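PDB 2F1R: molybdopterin-guanine dinucleotide biosynthesis protein B (mobB) from Archaeoglobus fulgidus, which probably binds GTP and is thought to take part in making the guanine dinucleotide form of the molybdenum cofactor. Local coordinates for residues Leu18-Arg29 with Arg146-Leu157. Sequence-based numbering, arbitrary orientation.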
loop_
_atom_site.group_PDB
_atom_site.type_symbol
_atom_site.label_atom_id
_atom_site.label_comp_id
_atom_site.label_asym_id
_atom_site.label_seq_id
_atom_site.Cartn_x
_atom_site.Cartn_y
_atom_site.Cartn_z
ATOM N N LEU A 18 12.935 -11.416 -15.356
ATOM C CA LEU A 18 14.189 -10.762 -15.091
ATOM C C LEU A 18 14.172 -10.087 -13.690
ATOM O O LEU A 18 15.157 -10.177 -12.954
ATOM C CB LEU A 18 14.442 -9.709 -16.181
ATOM C CG LEU A 18 15.787 -9.016 -16.062
ATOM C CD1 LEU A 18 16.946 -9.975 -16.258
ATOM C CD2 LEU A 18 15.818 -7.882 -17.053
ATOM N N ILE A 19 13.082 -9.373 -13.360
ATOM C CA ILE A 19 12.968 -8.647 -12.044
ATOM C C ILE A 19 13.100 -9.613 -10.867
ATOM O O ILE A 19 13.938 -9.412 -9.981
ATOM C CB ILE A 19 11.682 -7.747 -11.960
ATOM C CG1 ILE A 19 11.809 -6.590 -12.959
ATOM C CG2 ILE A 19 11.444 -7.115 -10.544
ATOM C CD1 ILE A 19 10.512 -5.847 -13.186
ATOM N N THR A 20 12.390 -10.737 -10.930
ATOM C CA THR A 20 12.345 -11.644 -9.787
ATOM C C THR A 20 13.652 -12.443 -9.633
ATOM O O THR A 20 14.121 -12.647 -8.515
ATOM C CB THR A 20 11.124 -12.575 -9.810
ATOM O OG1 THR A 20 11.249 -13.442 -10.927
ATOM C CG2 THR A 20 9.844 -11.774 -9.919
ATOM N N ARG A 21 14.253 -12.859 -10.748
ATOM C CA ARG A 21 15.572 -13.491 -10.713
ATOM C C ARG A 21 16.655 -12.543 -10.236
ATOM O O ARG A 21 17.540 -12.944 -9.516
ATOM C CB ARG A 21 15.936 -14.077 -12.096
ATOM C CG ARG A 21 15.194 -15.407 -12.363
ATOM C CD ARG A 21 15.738 -16.152 -13.605
ATOM N NE ARG A 21 15.702 -15.246 -14.759
ATOM C CZ ARG A 21 16.165 -15.498 -15.991
ATOM N NH1 ARG A 21 16.712 -16.690 -16.310
ATOM N NH2 ARG A 21 16.076 -14.515 -16.908
ATOM N N MET A 22 16.607 -11.271 -10.636
ATOM C CA MET A 22 17.628 -10.331 -10.130
ATOM C C MET A 22 17.451 -9.996 -8.621
ATOM O O MET A 22 18.441 -9.850 -7.887
ATOM C CB MET A 22 17.641 -9.032 -10.933
ATOM C CG MET A 22 18.114 -9.142 -12.402
ATOM S SD MET A 22 18.428 -7.511 -13.153
ATOM C CE MET A 22 16.801 -6.716 -12.906
ATOM N N MET A 23 16.193 -9.863 -8.186
ATOM C CA MET A 23 15.863 -9.402 -6.825
ATOM C C MET A 23 16.710 -9.998 -5.661
ATOM O O MET A 23 17.337 -9.224 -4.887
ATOM C CB MET A 23 14.319 -9.467 -6.580
ATOM C CG MET A 23 13.784 -8.476 -5.485
ATOM S SD MET A 23 14.221 -6.777 -5.764
ATOM C CE MET A 23 13.336 -6.519 -7.268
ATOM N N PRO A 24 16.774 -11.342 -5.525
ATOM C CA PRO A 24 17.662 -11.846 -4.422
ATOM C C PRO A 24 19.115 -11.323 -4.472
ATOM O O PRO A 24 19.665 -11.034 -3.428
ATOM C CB PRO A 24 17.651 -13.356 -4.589
ATOM C CG PRO A 24 16.362 -13.659 -5.356
ATOM C CD PRO A 24 16.104 -12.437 -6.247
ATOM N N ILE A 25 19.726 -11.174 -5.648
ATOM C CA ILE A 25 21.078 -10.602 -5.720
ATOM C C ILE A 25 21.110 -9.122 -5.302
ATOM O O ILE A 25 21.984 -8.700 -4.532
ATOM C CB ILE A 25 21.732 -10.720 -7.140
ATOM C CG1 ILE A 25 21.912 -12.162 -7.587
ATOM C CG2 ILE A 25 23.119 -10.072 -7.140
ATOM C CD1 ILE A 25 20.778 -12.716 -8.330
ATOM N N LEU A 26 20.183 -8.324 -5.831
ATOM C CA LEU A 26 20.104 -6.907 -5.442
ATOM C C LEU A 26 19.951 -6.775 -3.917
ATOM O O LEU A 26 20.656 -6.002 -3.294
ATOM C CB LEU A 26 18.938 -6.190 -6.159
ATOM C CG LEU A 26 19.033 -6.245 -7.672
ATOM C CD1 LEU A 26 17.680 -5.897 -8.398
ATOM C CD2 LEU A 26 20.234 -5.409 -8.206
ATOM N N ARG A 27 19.028 -7.547 -3.343
ATOM C CA ARG A 27 18.757 -7.544 -1.897
ATOM C C ARG A 27 19.917 -8.059 -1.011
ATOM O O ARG A 27 20.159 -7.514 0.069
ATOM C CB ARG A 27 17.507 -8.341 -1.597
ATOM C CG ARG A 27 16.181 -7.803 -2.211
ATOM C CD ARG A 27 15.729 -6.409 -1.737
ATOM N NE ARG A 27 15.979 -6.161 -0.318
ATOM C CZ ARG A 27 15.306 -6.722 0.677
ATOM N NH1 ARG A 27 14.323 -7.569 0.419
ATOM N NH2 ARG A 27 15.610 -6.428 1.925
ATOM N N GLU A 28 20.646 -9.083 -1.455
ATOM C CA GLU A 28 21.849 -9.536 -0.700
ATOM C C GLU A 28 22.866 -8.425 -0.456
ATOM O O GLU A 28 23.585 -8.454 0.541
ATOM C CB GLU A 28 22.495 -10.779 -1.314
ATOM C CG GLU A 28 21.814 -12.114 -0.866
ATOM C CD GLU A 28 20.341 -11.954 -0.341
ATOM O OE1 GLU A 28 19.374 -12.256 -1.111
ATOM O OE2 GLU A 28 20.165 -11.527 0.857
ATOM N N ARG A 29 22.862 -7.410 -1.328
ATOM C CA ARG A 29 23.678 -6.204 -1.105
ATOM C C ARG A 29 23.011 -5.270 -0.127
ATOM O O ARG A 29 23.346 -4.091 -0.084
ATOM C CB ARG A 29 23.901 -5.418 -2.396
ATOM C CG ARG A 29 24.306 -6.232 -3.551
ATOM C CD ARG A 29 25.790 -6.406 -3.600
ATOM N NE ARG A 29 26.104 -7.682 -4.248
ATOM C CZ ARG A 29 27.205 -7.919 -4.966
ATOM N NH1 ARG A 29 28.113 -6.962 -5.158
ATOM N NH2 ARG A 29 27.393 -9.120 -5.508
ATOM N N ARG A 146 19.274 -12.925 -22.127
ATOM C CA ARG A 146 18.177 -13.127 -21.122
ATOM C C ARG A 146 18.634 -13.819 -19.828
ATOM O O ARG A 146 18.201 -13.469 -18.736
ATOM C CB ARG A 146 17.020 -13.941 -21.758
ATOM C CG ARG A 146 15.654 -13.236 -22.037
ATOM C CD ARG A 146 15.608 -11.918 -22.960
ATOM N NE ARG A 146 15.952 -12.065 -24.381
ATOM C CZ ARG A 146 15.160 -12.514 -25.373
ATOM N NH1 ARG A 146 13.899 -12.892 -25.143
ATOM N NH2 ARG A 146 15.650 -12.597 -26.617
ATOM N N ASP A 147 19.554 -14.767 -19.973
ATOM C CA ASP A 147 20.039 -15.646 -18.917
ATOM C C ASP A 147 21.089 -15.051 -17.976
ATOM O O ASP A 147 21.462 -15.663 -16.978
ATOM C CB ASP A 147 20.646 -16.907 -19.591
ATOM C CG ASP A 147 21.144 -16.654 -21.069
ATOM O OD1 ASP A 147 20.313 -16.289 -21.969
ATOM O OD2 ASP A 147 22.373 -16.872 -21.352
ATOM N N GLU A 148 21.611 -13.880 -18.304
ATOM C CA GLU A 148 22.804 -13.398 -17.618
ATOM C C GLU A 148 22.409 -12.529 -16.396
ATOM O O GLU A 148 22.875 -11.393 -16.221
ATOM C CB GLU A 148 23.681 -12.611 -18.608
ATOM C CG GLU A 148 24.404 -13.440 -19.685
ATOM C CD GLU A 148 25.357 -12.566 -20.501
ATOM O OE1 GLU A 148 24.885 -11.805 -21.360
ATOM O OE2 GLU A 148 26.578 -12.624 -20.293
ATOM N N VAL A 149 21.554 -13.087 -15.552
ATOM C CA VAL A 149 20.865 -12.306 -14.529
ATOM C C VAL A 149 21.813 -11.713 -13.529
ATOM O O VAL A 149 21.620 -10.566 -13.113
ATOM C CB VAL A 149 19.717 -13.104 -13.835
ATOM C CG1 VAL A 149 18.794 -13.750 -14.880
ATOM C CG2 VAL A 149 20.251 -14.149 -12.846
ATOM N N GLU A 150 22.848 -12.470 -13.159
ATOM C CA GLU A 150 23.890 -11.944 -12.268
ATOM C C GLU A 150 24.662 -10.766 -12.877
ATOM O O GLU A 150 25.038 -9.804 -12.151
ATOM C CB GLU A 150 24.870 -13.051 -11.829
ATOM C CG GLU A 150 24.273 -14.082 -10.858
ATOM C CD GLU A 150 23.796 -15.387 -11.531
ATOM O OE1 GLU A 150 23.441 -16.348 -10.795
ATOM O OE2 GLU A 150 23.767 -15.465 -12.786
ATOM N N ARG A 151 24.893 -10.826 -14.196
ATOM C CA ARG A 151 25.635 -9.780 -14.894
ATOM C C ARG A 151 24.753 -8.538 -15.005
ATOM O O ARG A 151 25.251 -7.411 -14.915
ATOM C CB ARG A 151 26.085 -10.223 -16.309
ATOM C CG ARG A 151 27.333 -11.150 -16.394
ATOM C CD ARG A 151 27.876 -11.255 -17.870
ATOM N NE ARG A 151 28.285 -9.937 -18.427
ATOM C CZ ARG A 151 28.382 -9.633 -19.727
ATOM N NH1 ARG A 151 28.084 -10.538 -20.647
ATOM N NH2 ARG A 151 28.769 -8.405 -20.104
ATOM N N ILE A 152 23.454 -8.737 -15.218
ATOM C CA ILE A 152 22.532 -7.603 -15.355
ATOM C C ILE A 152 22.285 -6.934 -14.006
ATOM O O ILE A 152 22.272 -5.694 -13.909
ATOM C CB ILE A 152 21.210 -7.994 -16.064
ATOM C CG1 ILE A 152 21.494 -8.629 -17.438
ATOM C CG2 ILE A 152 20.273 -6.747 -16.223
ATOM C CD1 ILE A 152 20.361 -9.601 -17.952
ATOM N N ALA A 153 22.130 -7.757 -12.971
ATOM C CA ALA A 153 22.022 -7.287 -11.596
ATOM C C ALA A 153 23.251 -6.471 -11.198
ATOM O O ALA A 153 23.127 -5.327 -10.690
ATOM C CB ALA A 153 21.801 -8.474 -10.663
ATOM N N GLU A 154 24.451 -7.006 -11.483
ATOM C CA GLU A 154 25.699 -6.308 -11.175
ATOM C C GLU A 154 25.810 -4.991 -11.906
ATOM O O GLU A 154 26.339 -3.979 -11.366
ATOM C CB GLU A 154 26.931 -7.197 -11.470
ATOM C CG GLU A 154 28.324 -6.549 -11.106
ATOM C CD GLU A 154 28.381 -5.897 -9.683
ATOM O OE1 GLU A 154 28.128 -6.604 -8.668
ATOM O OE2 GLU A 154 28.673 -4.675 -9.599
ATOM N N PHE A 155 25.292 -4.986 -13.141
ATOM C CA PHE A 155 25.316 -3.774 -13.953
ATOM C C PHE A 155 24.480 -2.748 -13.241
ATOM O O PHE A 155 24.832 -1.581 -13.212
ATOM C CB PHE A 155 24.746 -4.063 -15.361
ATOM C CG PHE A 155 24.593 -2.853 -16.240
ATOM C CD1 PHE A 155 25.701 -2.119 -16.670
ATOM C CD2 PHE A 155 23.334 -2.458 -16.666
ATOM C CE1 PHE A 155 25.557 -0.986 -17.497
ATOM C CE2 PHE A 155 23.169 -1.354 -17.506
ATOM C CZ PHE A 155 24.271 -0.617 -17.930
ATOM N N ILE A 156 23.337 -3.167 -12.716
ATOM C CA ILE A 156 22.457 -2.238 -12.009
ATOM C C ILE A 156 23.167 -1.782 -10.720
ATOM O O ILE A 156 23.272 -0.589 -10.468
ATOM C CB ILE A 156 21.047 -2.812 -11.688
ATOM C CG1 ILE A 156 20.261 -3.119 -13.012
ATOM C CG2 ILE A 156 20.293 -1.736 -10.811
ATOM C CD1 ILE A 156 18.958 -3.885 -12.898
ATOM N N LEU A 157 23.688 -2.716 -9.929
ATOM C CA LEU A 157 24.525 -2.309 -8.760
ATOM C C LEU A 157 25.630 -1.320 -9.152
ATOM O O LEU A 157 25.844 -0.330 -8.473
ATOM C CB LEU A 157 25.114 -3.536 -8.057
ATOM C CG LEU A 157 24.049 -4.461 -7.468
ATOM C CD1 LEU A 157 24.607 -5.801 -7.082
ATOM C CD2 LEU A 157 23.405 -3.816 -6.246
#
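Met-22 and Ala-153 mark the crossing of two helices packed on the parallel sheet of a P-loop NTPase fold: helix 12-28, whose first turn belongs to the probable P-loop (Walker A) motif, and the C-terminal helix 149-160. Their local axes approach to 9.1 Å at -57°, and Met-22 enters as a knob among Val-149, Ile-152, Ala-153 and Ile-156. With CG anti to its own carbonyl carbon and the chain bent at chi3 (-57°), the thioether crosses the isoleucines at about a right angle, SD lying 3.7 Å from Ile-152 CG2 and CE 3.6 Å from Ile-156 CD1. An alanine here would lose the thioether and is likely to open a gap where SD and CE now press on Ile-152 and Ile-156, which also rest on Ile-112 of strand 111-114. The backbones come nearest at Met-22 and Ala-153, consistent with the small side chain of Ala-153, whose CB meets Ile-25 CG2 at 4.1 Å, while Leu-26 CD2 reaches Leu-157 CG at 4.0 Å. On the sheet side Leu-18 CD1 touches Ile-152 CD1 and continues the apolar layer. Arginines border both ends. The aliphatic part of Arg-29 crosses Leu-157 at a slant, and Leu-157 CD1 sits off-centre over one guanidinium face; Arg-29 NH1 is 3.5 Å from Glu-154 OE1, but the oxygen stands well out of the guanidinium plane, evidence for a purely electrostatic pair, and Glu-154 also bridges to Arg-161. At the other end Arg-21 donates a weak, bent hydrogen bond (122°) from NH2 to Arg-146 O at 3.0 Å, while Val-149 CG1 rests over the centre of its guanidinium, 3.3 Å above the plane.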